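Local coordinates for uncharacterized protein lp_2219 (Lactobacillus plantarum, PDB 3HFQ) that is of unknown function but belongs to the seven-bladed beta-propeller lactonase family and may therefore hydrolyse a lactone, at residues 92-95 against 96-99; 147-150 against 151-155; 156-159 against 160-163. The protein carries 1 engineered substitution. One frame throughout, in Å; residues are numbered along the deposited sequence.

Each contact closes a tight turn between neighbouring strands of a propeller blade; they follow one another in series, and none nests within or crosses another. Contact 1 closes the loop from strand 90-94 to strand 99-104. Contact 2 turns strand 143-148 into strand 154-158, in the next blade. Contact 3 takes the far end of strand 154-158 round into strand 163-169, so the two turns sit at opposite ends of one strand, their centres about 16 Å apart. Contacts 1 and 2 also touch between blades: R97 NH2 probably donates to N152 O (2.9 Å), and L148 CD2 packs on D94 OD2 (3.5 Å). Contacts 1 and 3 do not touch.

Contact 1 (92-95 against 96-99); sequences AVDE and ARQL
The carboxylate of D94 and the guanidinium of R97 stand almost perpendicular, their planes 86° apart, and meet at a single oxygen. NH1 of R97 comes in at 2.9 Å to D94 OD2, using the syn lone pair of that oxygen, while OD2 lies in the guanidinium plane at its edge. In this salt bridge NH1 is the one guanidinium nitrogen that bonds D94; NH2 bonds elsewhere. The other oxygen serves the backbone: R97 N reaches D94 OD1 at 3.1 Å from above the carboxylate plane, with a nearly straight N-H...O angle of 169°. With CG of D94 anti to the backbone N (chi1 -172°), the carboxylate swings over the turn, where CB of R97 packs on D94 CG at 3.6 Å. A water that accepts from A96 N at 3.0 Å gives a weak bond back to D94 OD1.

On the backbone, D94 N donates to L99 O (2.8 Å) and L99 N returns the bond to D94 O (3.2 Å); Q98, with positive phi and psi, also faces D94, which makes a G1 beta bulge. The side chain of Q98 folds back at chi2 and lays its amide NE2 in line with a lone pair of E95 O, 2.9 Å away. The carboxylate of E95 turns elsewhere, OE2 accepting from A49 N. D94 OD2 is also bonded by Y101 OH, and L148 of the next blade touches R97. The buried carboxylate thus has charge, hydroxyl and peptide partners, which probably stabilises its ionised form and fixes R97 beside the turn.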
# COMPACT_ATOMS: atom_id res chain seq x y z
N ALA A 92 -7.51 1.28 -4.67
CA ALA A 92 -6.77 2.00 -5.71
C ALA A 92 -7.72 2.58 -6.77
O ALA A 92 -8.84 2.10 -6.93
CB ALA A 92 -5.76 1.07 -6.38
N VAL A 93 -7.25 3.59 -7.49
CA VAL A 93 -8.05 4.23 -8.53
C VAL A 93 -7.50 3.99 -9.94
O VAL A 93 -6.29 4.06 -10.17
CB VAL A 93 -8.14 5.77 -8.30
CG1 VAL A 93 -8.84 6.44 -9.49
CG2 VAL A 93 -8.91 6.07 -7.01
N ASP A 94 -8.41 3.70 -10.88
CA ASP A 94 -8.06 3.49 -12.28
C ASP A 94 -8.59 4.75 -12.98
O ASP A 94 -9.79 4.86 -13.23
CB ASP A 94 -8.79 2.26 -12.83
CG ASP A 94 -8.34 1.88 -14.23
OD1 ASP A 94 -8.00 2.80 -15.01
OD2 ASP A 94 -8.32 0.68 -14.55
N GLU A 95 -7.70 5.70 -13.27
CA GLU A 95 -8.12 6.94 -13.91
C GLU A 95 -8.76 6.77 -15.28
O GLU A 95 -9.84 7.28 -15.53
CB GLU A 95 -6.94 7.91 -14.04
CG GLU A 95 -6.47 8.54 -12.73
CD GLU A 95 -7.51 9.44 -12.10
OE1 GLU A 95 -8.44 9.89 -12.81
OE2 GLU A 95 -7.40 9.72 -10.89
N ALA A 96 -8.07 6.05 -16.16
CA ALA A 96 -8.57 5.83 -17.52
C ALA A 96 -9.95 5.18 -17.60
O ALA A 96 -10.81 5.63 -18.35
CB ALA A 96 -7.56 5.00 -18.32
N ARG A 97 -10.16 4.12 -16.81
CA ARG A 97 -11.43 3.40 -16.81
C ARG A 97 -12.46 3.97 -15.83
O ARG A 97 -13.63 3.58 -15.86
CB ARG A 97 -11.22 1.92 -16.47
CG ARG A 97 -10.33 1.14 -17.44
CD ARG A 97 -10.38 -0.35 -17.12
NE ARG A 97 -9.58 -1.16 -18.05
CZ ARG A 97 -8.31 -1.50 -17.85
NH1 ARG A 97 -7.68 -1.10 -16.75
NH2 ARG A 97 -7.67 -2.24 -18.74
N GLN A 98 -12.02 4.87 -14.95
CA GLN A 98 -12.90 5.45 -13.94
C GLN A 98 -13.50 4.36 -13.06
O GLN A 98 -14.72 4.25 -12.91
CB GLN A 98 -13.99 6.29 -14.61
CG GLN A 98 -13.47 7.63 -15.12
CD GLN A 98 -13.01 8.54 -13.99
OE1 GLN A 98 -13.81 8.99 -13.17
NE2 GLN A 98 -11.70 8.81 -13.94
N LEU A 99 -12.61 3.55 -12.49
CA LEU A 99 -13.00 2.45 -11.61
C LEU A 99 -12.17 2.52 -10.33
O LEU A 99 -11.10 3.13 -10.30
CB LEU A 99 -12.71 1.10 -12.28
CG LEU A 99 -13.38 0.71 -13.61
CD1 LEU A 99 -12.78 -0.61 -14.09
CD2 LEU A 99 -14.88 0.60 -13.43
O HOH W 1 -5.43 4.85 -15.56

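Contact 2 (147-150 against 151-155); sequences DLTP and DNRLA
A beta hairpin of one propeller blade turns here from strand 143-148 to strand 154-158, through a type I turn from T149 to N152. T149 O accepts from N152 N at 2.9 Å. N152 then takes positive phi and psi, and R153 O accepts from T149 N. Beyond the turn L148 and L154 form a non-hydrogen-bonded antiparallel pair, and D147 and A155 a hydrogen-bonded one, in which A155 N lies 2.8 Å from D147 O. CD1 of L154 lies against the carbonyl of D147, 3.5 Å from its C atom. On the same face as L154, CD2 of L148 rests 3.6 Å from R153 O.

The hydroxyl of T149 ties the two arms together. Placed between the backbone N and the carbonyl carbon (chi1 62°), OG1 donates to D151 OD1 and accepts from R153 N at 2.8 Å, while CG2 packs on the peptide of R153. D151 OD1 has a further partner in Y216 OH, and R153 reaches N168 and T218 O with its outer nitrogens. The two oxygens of D151 divide their work: OD2 takes the salt bridge from R153 NE at 2.7 Å, on its syn side, and OD1 receives T149 OG1 at 2.6 Å, nearly along its C-O axis.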
# COMPACT_ATOMS: atom_id res chain seq x y z
N ASP A 147 -3.96 -3.58 -7.81
CA ASP A 147 -3.55 -2.37 -8.52
C ASP A 147 -3.10 -2.67 -9.95
O ASP A 147 -2.82 -3.82 -10.29
CB ASP A 147 -2.45 -1.64 -7.75
CG ASP A 147 -2.66 -0.14 -7.73
OD1 ASP A 147 -3.12 0.41 -8.75
OD2 ASP A 147 -2.35 0.50 -6.70
N LEU A 148 -3.03 -1.63 -10.77
CA LEU A 148 -2.68 -1.74 -12.18
C LEU A 148 -1.25 -2.10 -12.56
O LEU A 148 -0.29 -1.69 -11.91
CB LEU A 148 -3.07 -0.44 -12.90
CG LEU A 148 -4.55 -0.07 -12.87
CD1 LEU A 148 -4.73 1.36 -13.35
CD2 LEU A 148 -5.35 -1.04 -13.73
N THR A 149 -1.12 -2.85 -13.65
CA THR A 149 0.19 -3.25 -14.17
C THR A 149 0.54 -2.20 -15.23
O THR A 149 -0.30 -1.39 -15.60
CB THR A 149 0.14 -4.63 -14.87
OG1 THR A 149 -0.76 -4.57 -15.98
CG2 THR A 149 -0.33 -5.71 -13.90
N PRO A 150 1.78 -2.23 -15.74
CA PRO A 150 2.20 -1.26 -16.75
C PRO A 150 1.29 -1.20 -17.98
O PRO A 150 1.10 -0.14 -18.57
CB PRO A 150 3.62 -1.72 -17.10
CG PRO A 150 4.10 -2.28 -15.80
CD PRO A 150 2.91 -3.09 -15.35
N ASP A 151 0.72 -2.35 -18.35
CA ASP A 151 -0.17 -2.41 -19.52
C ASP A 151 -1.64 -2.41 -19.12
O ASP A 151 -2.51 -2.85 -19.87
CB ASP A 151 0.18 -3.63 -20.39
CG ASP A 151 0.05 -4.94 -19.65
OD1 ASP A 151 0.17 -4.95 -18.40
OD2 ASP A 151 -0.16 -5.97 -20.32
N ASN A 152 -1.90 -1.89 -17.93
CA ASN A 152 -3.24 -1.74 -17.39
C ASN A 152 -4.09 -2.97 -17.09
O ASN A 152 -5.31 -2.93 -17.17
CB ASN A 152 -4.02 -0.75 -18.25
CG ASN A 152 -3.44 0.65 -18.18
OD1 ASN A 152 -3.47 1.29 -17.13
ND2 ASN A 152 -2.87 1.12 -19.28
N ARG A 153 -3.42 -4.07 -16.76
CA ARG A 153 -4.13 -5.27 -16.35
C ARG A 153 -4.14 -5.07 -14.83
O ARG A 153 -3.58 -4.08 -14.35
CB ARG A 153 -3.35 -6.53 -16.74
CG ARG A 153 -3.14 -6.70 -18.25
CD ARG A 153 -2.39 -8.00 -18.52
NE ARG A 153 -1.76 -8.04 -19.84
CZ ARG A 153 -2.24 -8.68 -20.90
NH1 ARG A 153 -3.39 -9.34 -20.83
NH2 ARG A 153 -1.56 -8.67 -22.04
N LEU A 154 -4.75 -5.97 -14.08
CA LEU A 154 -4.80 -5.80 -12.63
C LEU A 154 -4.06 -6.90 -11.89
O LEU A 154 -4.38 -8.08 -12.04
CB LEU A 154 -6.25 -5.76 -12.13
CG LEU A 154 -6.45 -5.38 -10.66
CD1 LEU A 154 -6.30 -3.86 -10.51
CD2 LEU A 154 -7.84 -5.82 -10.17
N ALA A 155 -3.07 -6.51 -11.09
CA ALA A 155 -2.31 -7.47 -10.31
C ALA A 155 -3.04 -7.61 -8.98
O ALA A 155 -3.32 -6.62 -8.31
CB ALA A 155 -0.89 -6.95 -10.08

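Contact 3 (156-159 against 160-163); sequences VIDL and GSDK
D158 OD1 is held by two backbone amides, S161 N within the turn and H142 N, just ahead of the neighbouring strand 143-148. S161 N lies 3.0 Å from OD1 and approaches from above, 67° out of the carboxylate plane, and G160 N is likewise near, 2.9 Å from D158 OD1. The carboxylate gets there because CG points away from the backbone N (chi1 -167°), which folds it in over the turn. The second oxygen has a different set of partners: D158 OD2 takes a hydrogen bond from a water at 2.6 Å, and that water accepts from S161 OG at 2.7 Å. S161 OG itself sits close over the carboxylate, 3.0 Å from D158 CG, with the water bridging the two groups. S141 OG supplies a further bond to OD2.

Replacing D158 by an alanine would probably leave the amides of S161 and H142 and the bridging water without their acceptor. The strand pairing beneath is a hydrogen-bonded antiparallel one: D158 N donates to K163 O (2.8 Å), and K163 N returns to D158 O (3.2 Å). L159 packs near Y105 and E206, and its side chain is about 4 Å from a bound phosphate ion, probably from the crystallisation liquor. D162, with positive phi and psi, shares D158 with K163 as a G1 beta bulge; this bulged turn joins the second and third strands of a four-stranded antiparallel blade of the propeller.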
# COMPACT_ATOMS: atom_id res chain seq x y z
N VAL A 156 -3.35 -8.85 -8.61
CA VAL A 156 -4.07 -9.14 -7.37
C VAL A 156 -3.24 -10.14 -6.56
O VAL A 156 -2.97 -11.25 -7.02
CB VAL A 156 -5.47 -9.73 -7.69
CG1 VAL A 156 -6.21 -10.08 -6.40
CG2 VAL A 156 -6.27 -8.71 -8.51
N ILE A 157 -2.86 -9.75 -5.35
CA ILE A 157 -2.02 -10.60 -4.50
C ILE A 157 -2.76 -11.32 -3.38
O ILE A 157 -3.46 -10.69 -2.59
CB ILE A 157 -0.89 -9.76 -3.88
CG1 ILE A 157 -0.11 -9.04 -4.99
CG2 ILE A 157 0.04 -10.65 -3.06
CD1 ILE A 157 0.90 -8.04 -4.47
N ASP A 158 -2.58 -12.64 -3.30
CA ASP A 158 -3.22 -13.45 -2.28
C ASP A 158 -2.16 -13.91 -1.28
O ASP A 158 -1.39 -14.83 -1.55
CB ASP A 158 -3.90 -14.67 -2.91
CG ASP A 158 -4.84 -15.38 -1.96
OD1 ASP A 158 -4.56 -15.42 -0.75
OD2 ASP A 158 -5.86 -15.93 -2.43
N LEU A 159 -2.13 -13.27 -0.12
CA LEU A 159 -1.17 -13.61 0.92
C LEU A 159 -1.45 -15.00 1.48
O LEU A 159 -0.53 -15.74 1.83
CB LEU A 159 -1.23 -12.56 2.04
CG LEU A 159 -0.39 -12.78 3.30
CD1 LEU A 159 0.05 -11.43 3.86
CD2 LEU A 159 -1.19 -13.57 4.33
N GLY A 160 -2.73 -15.36 1.55
CA GLY A 160 -3.12 -16.64 2.09
C GLY A 160 -2.75 -17.87 1.28
O GLY A 160 -2.45 -18.92 1.85
N SER A 161 -2.75 -17.75 -0.04
CA SER A 161 -2.43 -18.88 -0.91
C SER A 161 -1.09 -18.78 -1.63
O SER A 161 -0.77 -19.62 -2.47
CB SER A 161 -3.54 -19.07 -1.94
OG SER A 161 -3.61 -17.94 -2.79
N ASP A 162 -0.30 -17.75 -1.32
CA ASP A 162 1.00 -17.54 -1.95
C ASP A 162 0.91 -17.39 -3.46
O ASP A 162 1.70 -17.97 -4.20
CB ASP A 162 1.95 -18.71 -1.62
CG ASP A 162 2.41 -18.70 -0.18
OD1 ASP A 162 2.89 -17.64 0.27
OD2 ASP A 162 2.31 -19.75 0.49
N LYS A 163 -0.05 -16.59 -3.93
CA LYS A 163 -0.21 -16.39 -5.36
C LYS A 163 -0.38 -14.94 -5.77
O LYS A 163 -0.92 -14.12 -5.02
CB LYS A 163 -1.41 -17.19 -5.87
CG LYS A 163 -1.25 -18.70 -5.80
CD LYS A 163 -2.55 -19.41 -6.13
CE LYS A 163 -2.42 -20.92 -6.02
NZ LYS A 163 -1.45 -21.48 -7.00
O HOH W 2 -5.91 -17.82 -4.19